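Envelope polyprotein (Puumala orthohantavirus, PDB 5FXU) supplies the Gn glycoprotein of the hantavirus surface, which probably works with its partner glycoprotein Gc in host-cell entry. Local coordinates at residues 295-300 against 328-333. Numbering follows the deposited sequence.
Sequences TIQGVA and IMEGNH. With NAG (2-acetamido-2-deoxy-beta-D-glucopyranose), chain D.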
ATOM      1  N   THR A 295       5.135 -22.461   3.878  1.00 42.72           N
ATOM      2  CA  THR A 295       4.095 -21.617   4.470  1.00 40.76           C
ATOM      3  C   THR A 295       3.571 -20.565   3.514  1.00 38.28           C
ATOM      4  O   THR A 295       2.688 -19.801   3.868  1.00 37.23           O
ATOM      5  CB  THR A 295       4.636 -20.925   5.730  1.00 40.76           C
ATOM      6  OG1 THR A 295       5.810 -20.178   5.396  1.00 40.45           O
ATOM      7  CG2 THR A 295       4.980 -21.962   6.796  1.00 41.74           C
ATOM      8  N   ILE A 296       4.095 -20.537   2.298  1.00 37.69           N
ATOM      9  CA  ILE A 296       3.720 -19.527   1.310  1.00 36.90           C
ATOM     10  C   ILE A 296       3.769 -20.114  -0.097  1.00 36.36           C
ATOM     11  O   ILE A 296       4.570 -20.997  -0.366  1.00 36.13           O
ATOM     12  CB  ILE A 296       4.636 -18.276   1.432  1.00 36.90           C
ATOM     13  CG1 ILE A 296       4.006 -17.078   0.711  1.00 35.54           C
ATOM     14  CG2 ILE A 296       6.065 -18.572   0.962  1.00 36.94           C
ATOM     15  CD1 ILE A 296       4.821 -15.821   0.806  1.00 35.50           C
ATOM     16  N   GLN A 297       2.892 -19.634  -0.968  1.00 35.72           N
ATOM     17  CA  GLN A 297       2.934 -19.981  -2.384  1.00 35.46           C
ATOM     18  C   GLN A 297       2.715 -18.754  -3.249  1.00 33.20           C
ATOM     19  O   GLN A 297       2.338 -17.679  -2.772  1.00 31.56           O
ATOM     20  CB  GLN A 297       1.884 -21.051  -2.722  1.00 36.59           C
ATOM     21  CG  GLN A 297       0.466 -20.531  -2.656  1.00 37.97           C
ATOM     22  CD  GLN A 297      -0.595 -21.621  -2.768  1.00 39.95           C
ATOM     23  OE1 GLN A 297      -0.355 -22.767  -2.436  1.00 42.67           O
ATOM     24  NE2 GLN A 297      -1.793 -21.242  -3.194  1.00 40.77           N
ATOM     25  N   GLY A 298       2.936 -18.936  -4.536  1.00 31.62           N
ATOM     26  CA  GLY A 298       2.775 -17.860  -5.471  1.00 31.20           C
ATOM     27  C   GLY A 298       3.075 -18.313  -6.867  1.00 31.43           C
ATOM     28  O   GLY A 298       3.216 -19.503  -7.111  1.00 32.55           O
ATOM     29  N   VAL A 299       3.203 -17.351  -7.772  1.00 31.64           N
ATOM     30  CA  VAL A 299       3.495 -17.601  -9.172  1.00 32.53           C
ATOM     31  C   VAL A 299       4.757 -16.868  -9.564  1.00 32.35           C
ATOM     32  O   VAL A 299       4.849 -15.642  -9.470  1.00 31.73           O
ATOM     33  CB  VAL A 299       2.328 -17.140 -10.033  1.00 33.79           C
ATOM     34  CG1 VAL A 299       2.645 -17.277 -11.516  1.00 35.26           C
ATOM     35  CG2 VAL A 299       1.098 -17.969  -9.689  1.00 33.63           C
ATOM     36  N   ALA A 300       5.737 -17.641  -9.996  1.00 33.29           N
ATOM     37  CA  ALA A 300       6.980 -17.114 -10.503  1.00 33.46           C
ATOM     38  C   ALA A 300       6.738 -16.470 -11.852  1.00 33.66           C
ATOM     39  O   ALA A 300       5.996 -17.012 -12.680  1.00 33.21           O
ATOM     40  CB  ALA A 300       8.008 -18.228 -10.649  1.00 34.88           C
ATOM     41  N   ILE A 328       4.709 -13.410  -7.795  1.00 31.97           N
ATOM     42  CA  ILE A 328       3.431 -12.853  -7.374  1.00 31.76           C
ATOM     43  C   ILE A 328       2.935 -13.728  -6.228  1.00 32.33           C
ATOM     44  O   ILE A 328       2.438 -14.840  -6.477  1.00 32.41           O
ATOM     45  CB  ILE A 328       2.401 -12.842  -8.514  1.00 31.72           C
ATOM     46  CG1 ILE A 328       2.952 -12.054  -9.696  1.00 31.29           C
ATOM     47  CG2 ILE A 328       1.061 -12.228  -8.029  1.00 31.74           C
ATOM     48  CD1 ILE A 328       2.190 -12.258 -10.976  1.00 31.55           C
ATOM     49  N   MET A 329       3.095 -13.249  -4.990  1.00 32.86           N
ATOM     50  CA  MET A 329       2.680 -14.029  -3.824  1.00 34.85           C
ATOM     51  C   MET A 329       1.140 -14.223  -3.801  1.00 33.69           C
ATOM     52  O   MET A 329       0.369 -13.405  -4.330  1.00 32.67           O
ATOM     53  CB  MET A 329       3.270 -13.485  -2.502  1.00 37.71           C
ATOM     54  CG  MET A 329       2.799 -12.107  -2.117  1.00 41.23           C
ATOM     55  SD  MET A 329       3.717 -11.588  -0.658  1.00 47.31           S
ATOM     56  CE  MET A 329       4.714 -10.344  -1.454  1.00 46.28           C
ATOM     57  N   GLU A 330       0.705 -15.371  -3.289  1.00 33.94           N
ATOM     58  CA  GLU A 330      -0.709 -15.741  -3.312  1.00 34.50           C
ATOM     59  C   GLU A 330      -1.508 -14.703  -2.530  1.00 34.38           C
ATOM     60  O   GLU A 330      -1.301 -14.536  -1.337  1.00 33.04           O
ATOM     61  CB  GLU A 330      -0.901 -17.122  -2.680  1.00 35.19           C
ATOM     62  CG  GLU A 330      -2.345 -17.634  -2.616  1.00 36.62           C
ATOM     63  CD  GLU A 330      -2.911 -17.792  -4.007  1.00 37.75           C
ATOM     64  OE1 GLU A 330      -2.697 -18.866  -4.639  1.00 38.27           O
ATOM     65  OE2 GLU A 330      -3.490 -16.803  -4.496  1.00 37.32           O
ATOM     66  N   GLY A 331      -2.409 -14.011  -3.214  1.00 28.86           N
ATOM     67  CA  GLY A 331      -3.346 -13.098  -2.562  1.00 33.07           C
ATOM     68  C   GLY A 331      -4.829 -13.396  -2.780  1.00 36.14           C
ATOM     69  O   GLY A 331      -5.683 -12.627  -2.308  1.00 38.17           O
ATOM     70  N   ASN A 332      -5.139 -14.497  -3.478  1.00 36.63           N
ATOM     71  CA  ASN A 332      -6.526 -14.904  -3.746  1.00 39.95           C
ATOM     72  C   ASN A 332      -7.182 -15.286  -2.411  1.00 38.76           C
ATOM     73  O   ASN A 332      -6.770 -16.235  -1.749  1.00 36.70           O
ATOM     74  CB  ASN A 332      -6.556 -16.045  -4.792  1.00 42.90           C
ATOM     75  CG  ASN A 332      -7.938 -16.625  -5.037  1.00 48.30           C
ATOM     76  OD1 ASN A 332      -8.933 -16.209  -4.441  1.00 47.59           O
ATOM     77  ND2 ASN A 332      -7.993 -17.620  -5.935  1.00 51.95           N
ATOM     78  N   HIS A 333      -8.190 -14.508  -2.018  1.00 39.48           N
ATOM     79  CA  HIS A 333      -8.873 -14.691  -0.727  1.00 40.08           C
ATOM     80  C   HIS A 333      -9.731 -15.961  -0.617  1.00 42.05           C
ATOM     81  O   HIS A 333     -10.012 -16.424   0.502  1.00 42.56           O
ATOM     82  CB  HIS A 333      -9.705 -13.454  -0.396  1.00 38.07           C
ATOM     83  CG  HIS A 333      -8.878 -12.217  -0.237  1.00 34.74           C
ATOM     84  ND1 HIS A 333      -8.077 -11.997   0.862  1.00 34.56           N
ATOM     85  CD2 HIS A 333      -8.693 -11.160  -1.051  1.00 32.81           C
ATOM     86  CE1 HIS A 333      -7.450 -10.844   0.725  1.00 33.45           C
ATOM     87  NE2 HIS A 333      -7.803 -10.318  -0.431  1.00 32.40           N
TER
HETATM   88  C1  NAG D   1      -9.193 -18.342  -6.275  1.00 57.67           C
HETATM   89  C2  NAG D   1      -9.151 -18.685  -7.745  1.00 62.63           C
HETATM   90  C3  NAG D   1     -10.376 -19.508  -8.118  1.00 66.26           C
HETATM   91  C4  NAG D   1     -10.394 -20.809  -7.319  1.00 68.94           C
HETATM   92  C5  NAG D   1     -10.262 -20.496  -5.826  1.00 66.12           C
HETATM   93  C6  NAG D   1     -10.043 -21.770  -5.013  1.00 65.85           C
HETATM   94  C7  NAG D   1      -8.095 -17.072  -9.311  1.00 59.80           C
HETATM   95  C8  NAG D   1      -6.893 -17.949  -9.528  1.00 56.65           C
HETATM   96  N2  NAG D   1      -9.092 -17.450  -8.499  1.00 61.14           N
HETATM   97  O3  NAG D   1     -10.342 -19.774  -9.524  1.00 65.66           O
HETATM   98  O4  NAG D   1     -11.645 -21.483  -7.539  1.00 81.80           O
HETATM   99  O5  NAG D   1      -9.179 -19.589  -5.568  1.00 62.54           O
HETATM  100  O6  NAG D   1      -8.755 -22.312  -5.317  1.00 68.81           O
HETATM  101  O7  NAG D   1      -8.177 -16.002  -9.881  1.00 60.57           O
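Val299 and Ile328 form an antiparallel hydrogen-bonded pair, and Gly298 faces Met329 in the neighbouring non-hydrogen-bonded pair. Together they join the middle and an outer strand of a three-stranded antiparallel sheet, 278-285, 296-302 and 327-329, in the Gn head. The backbones pack tightly at Gly298. Its CA lies 3.2 Å from Ile328 O and 4.2 Å from Met329 CA. Ile328 O leaves no room for a side chain here, on the face that carries Ile296 and Met329. The pair Val299 and Ile328 is closed by two bonds, Val299 N to Ile328 O at 2.9 Å and Ile328 N to Val299 O at 2.8 Å. Beyond the regular pairing, Glu330 N still donates to Gln297 O. On the buried face, Ile296 CD1 reaches Met329 CB at 4.3 Å. Both side chains also touch Thr340 of strand 340-354, and Ile296 packs on Trp60.

The looser part is on the other face, where the side chains of Val299 and Ile328 project without touching each other. Ile328 also touches His263 and Met277. Gln297 and Glu330 make a close polar pair at this partly exposed side, side by side and pointing the same way. Gln297 CG sits between the backbone N and the carbonyl carbon (chi1 70°), and lies 3.7 Å from Glu330 CB. The Glu330 chain bends at chi2 (62°), and OE1 comes to Gln297 NE2. The amide and carboxylate planes stand 59° apart. NE2 donates to the anti lone pair of OE1 at 2.9 Å, with the acceptor near the amide plane. The second oxygen, OE2, accepts from Asn332 N, so bonds to both oxygens limit rotation of the carboxylate. Glu330 thus links Gln297 of the middle strand to the glycosylated residue, whose ND2 is covalently bonded to C1 of the N-acetylglucosamine.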